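Local coordinates for calcium uptake protein 2, mitochondrial (Homo sapiens, PDB 6LB7), which binds calcium through an EF-hand and probably acts as a calcium-sensing regulator of calcium uptake into mitochondria, at residues 84-89 against 157-162; 88-93 against 177-182. All coordinates share one frame; numbering follows the deposited sequence.

Contact 1 (84-89 against 157-162); sequences YTEYLF and TLQMRF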
loop_
_atom_site.group_PDB
_atom_site.type_symbol
_atom_site.label_atom_id
_atom_site.label_comp_id
_atom_site.label_asym_id
_atom_site.label_seq_id
_atom_site.Cartn_x
_atom_site.Cartn_y
_atom_site.Cartn_z
ATOM N N TYR B 84 -17.478 -8.778 -18.864
ATOM C CA TYR B 84 -17.354 -7.703 -17.876
ATOM C C TYR B 84 -16.295 -8.034 -16.827
ATOM O O TYR B 84 -15.479 -7.181 -16.457
ATOM C CB TYR B 84 -18.708 -7.440 -17.202
ATOM C CG TYR B 84 -18.626 -6.372 -16.143
ATOM C CD1 TYR B 84 -18.225 -5.087 -16.476
ATOM C CD2 TYR B 84 -18.925 -6.643 -14.813
ATOM C CE1 TYR B 84 -18.130 -4.091 -15.529
ATOM C CE2 TYR B 84 -18.833 -5.638 -13.844
ATOM C CZ TYR B 84 -18.435 -4.364 -14.218
ATOM O OH TYR B 84 -18.324 -3.336 -13.300
ATOM N N THR B 85 -16.311 -9.271 -16.329
ATOM C CA THR B 85 -15.297 -9.755 -15.392
ATOM C C THR B 85 -13.892 -9.557 -15.948
ATOM O O THR B 85 -12.988 -9.048 -15.266
ATOM C CB THR B 85 -15.538 -11.245 -15.112
ATOM O OG1 THR B 85 -16.777 -11.416 -14.401
ATOM C CG2 THR B 85 -14.395 -11.841 -14.313
ATOM N N GLU B 86 -13.696 -9.961 -17.197
ATOM C CA GLU B 86 -12.373 -9.884 -17.803
ATOM C C GLU B 86 -11.961 -8.434 -18.064
ATOM O O GLU B 86 -10.789 -8.081 -17.898
ATOM C CB GLU B 86 -12.380 -10.716 -19.082
ATOM C CG GLU B 86 -12.688 -12.183 -18.795
ATOM C CD GLU B 86 -12.844 -13.008 -20.060
ATOM O OE1 GLU B 86 -13.173 -12.422 -21.119
ATOM O OE2 GLU B 86 -12.646 -14.245 -19.992
ATOM N N TYR B 87 -12.917 -7.583 -18.438
ATOM C CA TYR B 87 -12.664 -6.145 -18.581
ATOM C C TYR B 87 -12.114 -5.541 -17.283
ATOM O O TYR B 87 -11.095 -4.842 -17.294
ATOM C CB TYR B 87 -13.971 -5.463 -19.037
ATOM C CG TYR B 87 -14.065 -3.962 -18.857
ATOM C CD1 TYR B 87 -14.854 -3.411 -17.849
ATOM C CD2 TYR B 87 -13.383 -3.088 -19.710
ATOM C CE1 TYR B 87 -14.952 -2.016 -17.693
ATOM C CE2 TYR B 87 -13.463 -1.699 -19.548
ATOM C CZ TYR B 87 -14.247 -1.176 -18.547
ATOM O OH TYR B 87 -14.341 0.185 -18.398
ATOM N N LEU B 88 -12.746 -5.837 -16.144
ATOM C CA LEU B 88 -12.242 -5.323 -14.868
ATOM C C LEU B 88 -10.855 -5.871 -14.547
ATOM O O LEU B 88 -10.001 -5.150 -14.020
ATOM C CB LEU B 88 -13.208 -5.669 -13.735
ATOM C CG LEU B 88 -14.632 -5.106 -13.773
ATOM C CD1 LEU B 88 -15.311 -5.444 -12.448
ATOM C CD2 LEU B 88 -14.602 -3.591 -14.027
ATOM N N PHE B 89 -10.618 -7.147 -14.843
ATOM C CA PHE B 89 -9.304 -7.730 -14.601
ATOM C C PHE B 89 -8.221 -7.030 -15.418
ATOM O O PHE B 89 -7.156 -6.677 -14.891
ATOM C CB PHE B 89 -9.335 -9.226 -14.913
ATOM C CG PHE B 89 -7.999 -9.877 -14.792
ATOM C CD1 PHE B 89 -7.319 -10.302 -15.917
ATOM C CD2 PHE B 89 -7.403 -10.019 -13.548
ATOM C CE1 PHE B 89 -6.073 -10.891 -15.793
ATOM C CE2 PHE B 89 -6.163 -10.592 -13.425
ATOM C CZ PHE B 89 -5.500 -11.029 -14.548
ATOM N N THR B 157 -12.157 -14.824 -25.431
ATOM C CA THR B 157 -10.804 -14.691 -25.973
ATOM C C THR B 157 -9.735 -15.016 -24.933
ATOM O O THR B 157 -8.815 -15.795 -25.205
ATOM C CB THR B 157 -10.590 -13.278 -26.515
ATOM O OG1 THR B 157 -11.568 -12.996 -27.520
ATOM C CG2 THR B 157 -9.195 -13.137 -27.115
ATOM N N LEU B 158 -9.826 -14.416 -23.735
ATOM C CA LEU B 158 -8.808 -14.684 -22.713
ATOM C C LEU B 158 -8.826 -16.148 -22.268
ATOM O O LEU B 158 -7.772 -16.766 -22.076
ATOM C CB LEU B 158 -8.999 -13.762 -21.504
ATOM C CG LEU B 158 -8.618 -12.284 -21.636
ATOM C CD1 LEU B 158 -8.567 -11.632 -20.269
ATOM C CD2 LEU B 158 -7.273 -12.096 -22.387
ATOM N N GLN B 159 -10.006 -16.721 -22.075
ATOM C CA GLN B 159 -10.037 -18.118 -21.647
ATOM C C GLN B 159 -9.442 -19.030 -22.719
ATOM O O GLN B 159 -8.746 -19.999 -22.400
ATOM C CB GLN B 159 -11.464 -18.527 -21.291
ATOM C CG GLN B 159 -12.007 -17.799 -20.087
ATOM C CD GLN B 159 -13.361 -18.309 -19.682
ATOM O OE1 GLN B 159 -13.477 -19.112 -18.761
ATOM N NE2 GLN B 159 -14.400 -17.855 -20.374
ATOM N N MET B 160 -9.673 -18.710 -23.996
ATOM C CA MET B 160 -9.021 -19.430 -25.092
ATOM C C MET B 160 -7.506 -19.284 -25.038
ATOM O O MET B 160 -6.770 -20.275 -25.109
ATOM C CB MET B 160 -9.517 -18.907 -26.436
ATOM C CG MET B 160 -10.980 -19.106 -26.694
ATOM S SD MET B 160 -11.252 -20.808 -27.179
ATOM C CE MET B 160 -9.750 -21.133 -28.099
ATOM N N ARG B 161 -7.032 -18.038 -24.975
ATOM C CA ARG B 161 -5.598 -17.774 -24.978
ATOM C C ARG B 161 -4.906 -18.452 -23.800
ATOM O O ARG B 161 -3.811 -19.008 -23.946
ATOM C CB ARG B 161 -5.378 -16.263 -24.952
ATOM C CG ARG B 161 -4.033 -15.780 -24.551
ATOM C CD ARG B 161 -2.977 -16.072 -25.533
ATOM N NE ARG B 161 -2.211 -15.025 -25.772
ATOM C CZ ARG B 161 -1.045 -14.985 -25.513
ATOM N NH1 ARG B 161 -0.501 -15.930 -24.993
ATOM N NH2 ARG B 161 -0.422 -13.991 -25.761
ATOM N N PHE B 162 -5.546 -18.459 -22.633
ATOM C CA PHE B 162 -4.913 -18.966 -21.422
ATOM C C PHE B 162 -5.103 -20.468 -21.254
ATOM O O PHE B 162 -4.178 -21.161 -20.817
ATOM C CB PHE B 162 -5.459 -18.234 -20.182
ATOM C CG PHE B 162 -5.092 -16.756 -20.122
ATOM C CD1 PHE B 162 -3.969 -16.274 -20.789
ATOM C CD2 PHE B 162 -5.872 -15.858 -19.396
ATOM C CE1 PHE B 162 -3.633 -14.920 -20.745
ATOM C CE2 PHE B 162 -5.538 -14.495 -19.342
ATOM C CZ PHE B 162 -4.416 -14.026 -20.020
HETATM O O HOH W 1 -11.785 -12.435 -23.185
#
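Glu86 and Leu158 lie alongside each other and run opposite ways, the acid reaching from helix 84-94 toward the start of helix 157-163 and the leucine pointing back. Their overlap shows at both ends: Glu86 OE2 lies 4.0 Å from Leu158 CB, and Glu86 CB lies 4.1 Å from Leu158 CD1. Glu86 gets there by setting CG anti to its own carbonyl carbon (chi1 -61°) and staying extended beyond it. Gln159 passes across the acid nearly perpendicular to it, with its amide plane turned 83° from the carboxylate; its CG is 3.6 Å from Glu86 OE2, a van der Waals approach by the aliphatic part, while the amide NE2 is bonded instead to Ile154 O. A water joins the helices, donating to Glu86 OE1 and accepting from Leu158 N at 2.8 Å. The carboxylate also takes Ser83 N on OE1 and Thr156 OG1 on OE2. Both oxygens of this buried acid are therefore engaged, and Leu158 N, an amide in the first turn of its helix, is satisfied through the water. A negative charge beside that N-terminal turn would probably be stabilised by the helix dipole.

Contact 2 (88-93 against 177-182); sequences LFLLTI and RRFMEN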
loop_
_atom_site.group_PDB
_atom_site.type_symbol
_atom_site.label_atom_id
_atom_site.label_comp_id
_atom_site.label_asym_id
_atom_site.label_seq_id
_atom_site.Cartn_x
_atom_site.Cartn_y
_atom_site.Cartn_z
ATOM N N LEU B 88 -12.746 -5.837 -16.144
ATOM C CA LEU B 88 -12.242 -5.323 -14.868
ATOM C C LEU B 88 -10.855 -5.871 -14.547
ATOM O O LEU B 88 -10.001 -5.150 -14.020
ATOM C CB LEU B 88 -13.208 -5.669 -13.735
ATOM C CG LEU B 88 -14.632 -5.106 -13.773
ATOM C CD1 LEU B 88 -15.311 -5.444 -12.448
ATOM C CD2 LEU B 88 -14.602 -3.591 -14.027
ATOM N N PHE B 89 -10.618 -7.147 -14.843
ATOM C CA PHE B 89 -9.304 -7.730 -14.601
ATOM C C PHE B 89 -8.221 -7.030 -15.418
ATOM O O PHE B 89 -7.156 -6.677 -14.891
ATOM C CB PHE B 89 -9.335 -9.226 -14.913
ATOM C CG PHE B 89 -7.999 -9.877 -14.792
ATOM C CD1 PHE B 89 -7.319 -10.302 -15.917
ATOM C CD2 PHE B 89 -7.403 -10.019 -13.548
ATOM C CE1 PHE B 89 -6.073 -10.891 -15.793
ATOM C CE2 PHE B 89 -6.163 -10.592 -13.425
ATOM C CZ PHE B 89 -5.500 -11.029 -14.548
ATOM N N LEU B 90 -8.477 -6.829 -16.715
ATOM C CA LEU B 90 -7.518 -6.143 -17.576
ATOM C C LEU B 90 -7.285 -4.711 -17.109
ATOM O O LEU B 90 -6.157 -4.217 -17.142
ATOM C CB LEU B 90 -8.015 -6.162 -19.020
ATOM C CG LEU B 90 -8.138 -7.537 -19.683
ATOM C CD1 LEU B 90 -8.956 -7.439 -20.940
ATOM C CD2 LEU B 90 -6.749 -8.154 -19.997
ATOM N N LEU B 91 -8.331 -4.043 -16.621
ATOM C CA LEU B 91 -8.144 -2.672 -16.171
ATOM C C LEU B 91 -7.242 -2.624 -14.946
ATOM O O LEU B 91 -6.396 -1.736 -14.837
ATOM C CB LEU B 91 -9.496 -2.006 -15.866
ATOM C CG LEU B 91 -10.435 -1.527 -16.975
ATOM C CD1 LEU B 91 -11.605 -0.794 -16.302
ATOM C CD2 LEU B 91 -9.738 -0.601 -17.961
ATOM N N THR B 92 -7.403 -3.566 -14.006
ATOM C CA THR B 92 -6.520 -3.526 -12.836
ATOM C C THR B 92 -5.069 -3.740 -13.241
ATOM O O THR B 92 -4.160 -3.135 -12.656
ATOM C CB THR B 92 -6.930 -4.562 -11.776
ATOM O OG1 THR B 92 -6.731 -5.892 -12.260
ATOM C CG2 THR B 92 -8.381 -4.404 -11.389
ATOM N N ILE B 93 -4.837 -4.560 -14.267
ATOM C CA ILE B 93 -3.468 -4.870 -14.664
ATOM C C ILE B 93 -2.781 -3.624 -15.203
ATOM O O ILE B 93 -1.610 -3.373 -14.900
ATOM C CB ILE B 93 -3.460 -6.021 -15.691
ATOM C CG1 ILE B 93 -3.989 -7.311 -15.059
ATOM C CG2 ILE B 93 -2.057 -6.195 -16.302
ATOM C CD1 ILE B 93 -3.292 -7.738 -13.730
ATOM N N ARG B 177 3.040 -13.287 -17.007
ATOM C CA ARG B 177 3.816 -12.056 -16.914
ATOM C C ARG B 177 4.000 -11.401 -18.276
ATOM O O ARG B 177 3.892 -10.179 -18.406
ATOM C CB ARG B 177 5.182 -12.344 -16.287
ATOM C CG ARG B 177 6.136 -11.145 -16.316
ATOM C CD ARG B 177 7.541 -11.458 -15.764
ATOM N NE ARG B 177 8.087 -12.692 -16.325
ATOM C CZ ARG B 177 8.655 -12.785 -17.529
ATOM N NH1 ARG B 177 8.772 -11.714 -18.314
ATOM N NH2 ARG B 177 9.115 -13.954 -17.951
ATOM N N ARG B 178 4.315 -12.193 -19.300
ATOM C CA ARG B 178 4.568 -11.649 -20.628
ATOM C C ARG B 178 3.302 -11.027 -21.224
ATOM O O ARG B 178 3.365 -10.000 -21.908
ATOM C CB ARG B 178 5.127 -12.758 -21.521
ATOM C CG ARG B 178 5.492 -12.345 -22.870
ATOM C CD ARG B 178 6.246 -13.428 -23.617
ATOM N NE ARG B 178 7.530 -13.533 -23.211
ATOM C CZ ARG B 178 8.409 -12.748 -23.519
ATOM N NH1 ARG B 178 8.139 -11.806 -24.238
ATOM N NH2 ARG B 178 9.555 -12.904 -23.105
ATOM N N PHE B 179 2.159 -11.675 -21.005
ATOM C CA PHE B 179 0.892 -11.125 -21.470
ATOM C C PHE B 179 0.595 -9.770 -20.820
ATOM O O PHE B 179 0.171 -8.832 -21.502
ATOM C CB PHE B 179 -0.239 -12.111 -21.187
ATOM C CG PHE B 179 -1.557 -11.696 -21.787
ATOM C CD1 PHE B 179 -2.453 -10.923 -21.059
ATOM C CD2 PHE B 179 -1.878 -12.049 -23.082
ATOM C CE1 PHE B 179 -3.657 -10.521 -21.608
ATOM C CE2 PHE B 179 -3.083 -11.662 -23.635
ATOM C CZ PHE B 179 -3.968 -10.890 -22.889
ATOM N N MET B 180 0.821 -9.648 -19.505
ATOM C CA MET B 180 0.560 -8.387 -18.809
ATOM C C MET B 180 1.547 -7.297 -19.223
ATOM O O MET B 180 1.157 -6.141 -19.404
ATOM C CB MET B 180 0.618 -8.599 -17.295
ATOM C CG MET B 180 -0.345 -9.670 -16.796
ATOM S SD MET B 180 -2.018 -9.499 -17.479
ATOM C CE MET B 180 -2.560 -11.208 -17.492
ATOM N N GLU B 181 2.839 -7.630 -19.336
ATOM C CA GLU B 181 3.794 -6.675 -19.898
ATOM C C GLU B 181 3.353 -6.226 -21.286
ATOM O O GLU B 181 3.443 -5.045 -21.625
ATOM C CB GLU B 181 5.195 -7.295 -19.985
ATOM C CG GLU B 181 5.893 -7.609 -18.645
ATOM C CD GLU B 181 7.113 -8.534 -18.823
ATOM O OE1 GLU B 181 7.896 -8.708 -17.855
ATOM O OE2 GLU B 181 7.271 -9.109 -19.925
ATOM N N ASN B 182 2.900 -7.168 -22.114
ATOM C CA ASN B 182 2.530 -6.836 -23.482
ATOM C C ASN B 182 1.228 -6.041 -23.537
ATOM O O ASN B 182 1.038 -5.234 -24.455
ATOM C CB ASN B 182 2.418 -8.113 -24.310
ATOM C CG ASN B 182 3.799 -8.641 -24.774
ATOM O OD1 ASN B 182 4.755 -7.880 -24.888
ATOM N ND2 ASN B 182 3.887 -9.945 -25.034
#
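Met180 lies against Ile93 and Phe89, and between the two segments the touching is apolar, linking helix 84-94 to helix 173-196. The sulfur does the main packing: Met180 SD stands 3.5 Å from Ile93 CG2 and 3.8 Å from Ile93 CG1, so it rests against both branches. The bend at chi2 (-47°) swings the sulfur out against Ile93, and the onward turn at chi3 takes the methyl back to the aromatic ring. There Met180 CE meets the edge of Phe89, near the ring plane, at 3.9 Å from CE1. An alanine in place of Met180 would remove both the sulfur and this methyl, and would probably open a gap between Ile93 and the edge of Phe89. A second apolar pair lies alongside, where Leu90 CD2 approaches the edge of the Phe179 ring, 4.2 Å from CE1.

Among polar bonds, Thr92 OG1 donates to Phe89 O at 2.8 Å, and Arg177 NH1 forms a salt bridge with Glu181 OE1 at 3.2 Å, the acceptor lying in the guanidinium plane; Glu181 OE1 also bonds His98. Just beyond the segments Gln184 NE2 bonds Ile93 O, a polar link between the same helices.

The short axes pass 10.9 Å apart at -76°. Strand 115-116 of the calcium loop pairs antiparallel with strand 171-172, just before helix 173-196, consistent with paired EF-hands; helix 84-94 probably packs across the second helix-loop-helix.

Contacts 1 and 2 are centred 10 Å apart and share helix 84-94, whose first turns meet helix 157-163 and whose later turns meet helix 173-196. Along the chain both begin on this helix, then pass through helix 99-108, the calcium-binding loop and helix 118-129 before reaching their second segments, contact 1 first. They also touch directly: Leu158 CD2 lies 3.6 Å from Phe179 CZ. Helix 84-94 thus joins a buried, water-bridged polar contact to an apolar one, where the side chain of Phe89 lies about 14 Å from the bound calcium ion. Strands 115-116 and 171-172 probably connect this packing to the ion site, as in paired EF-hands.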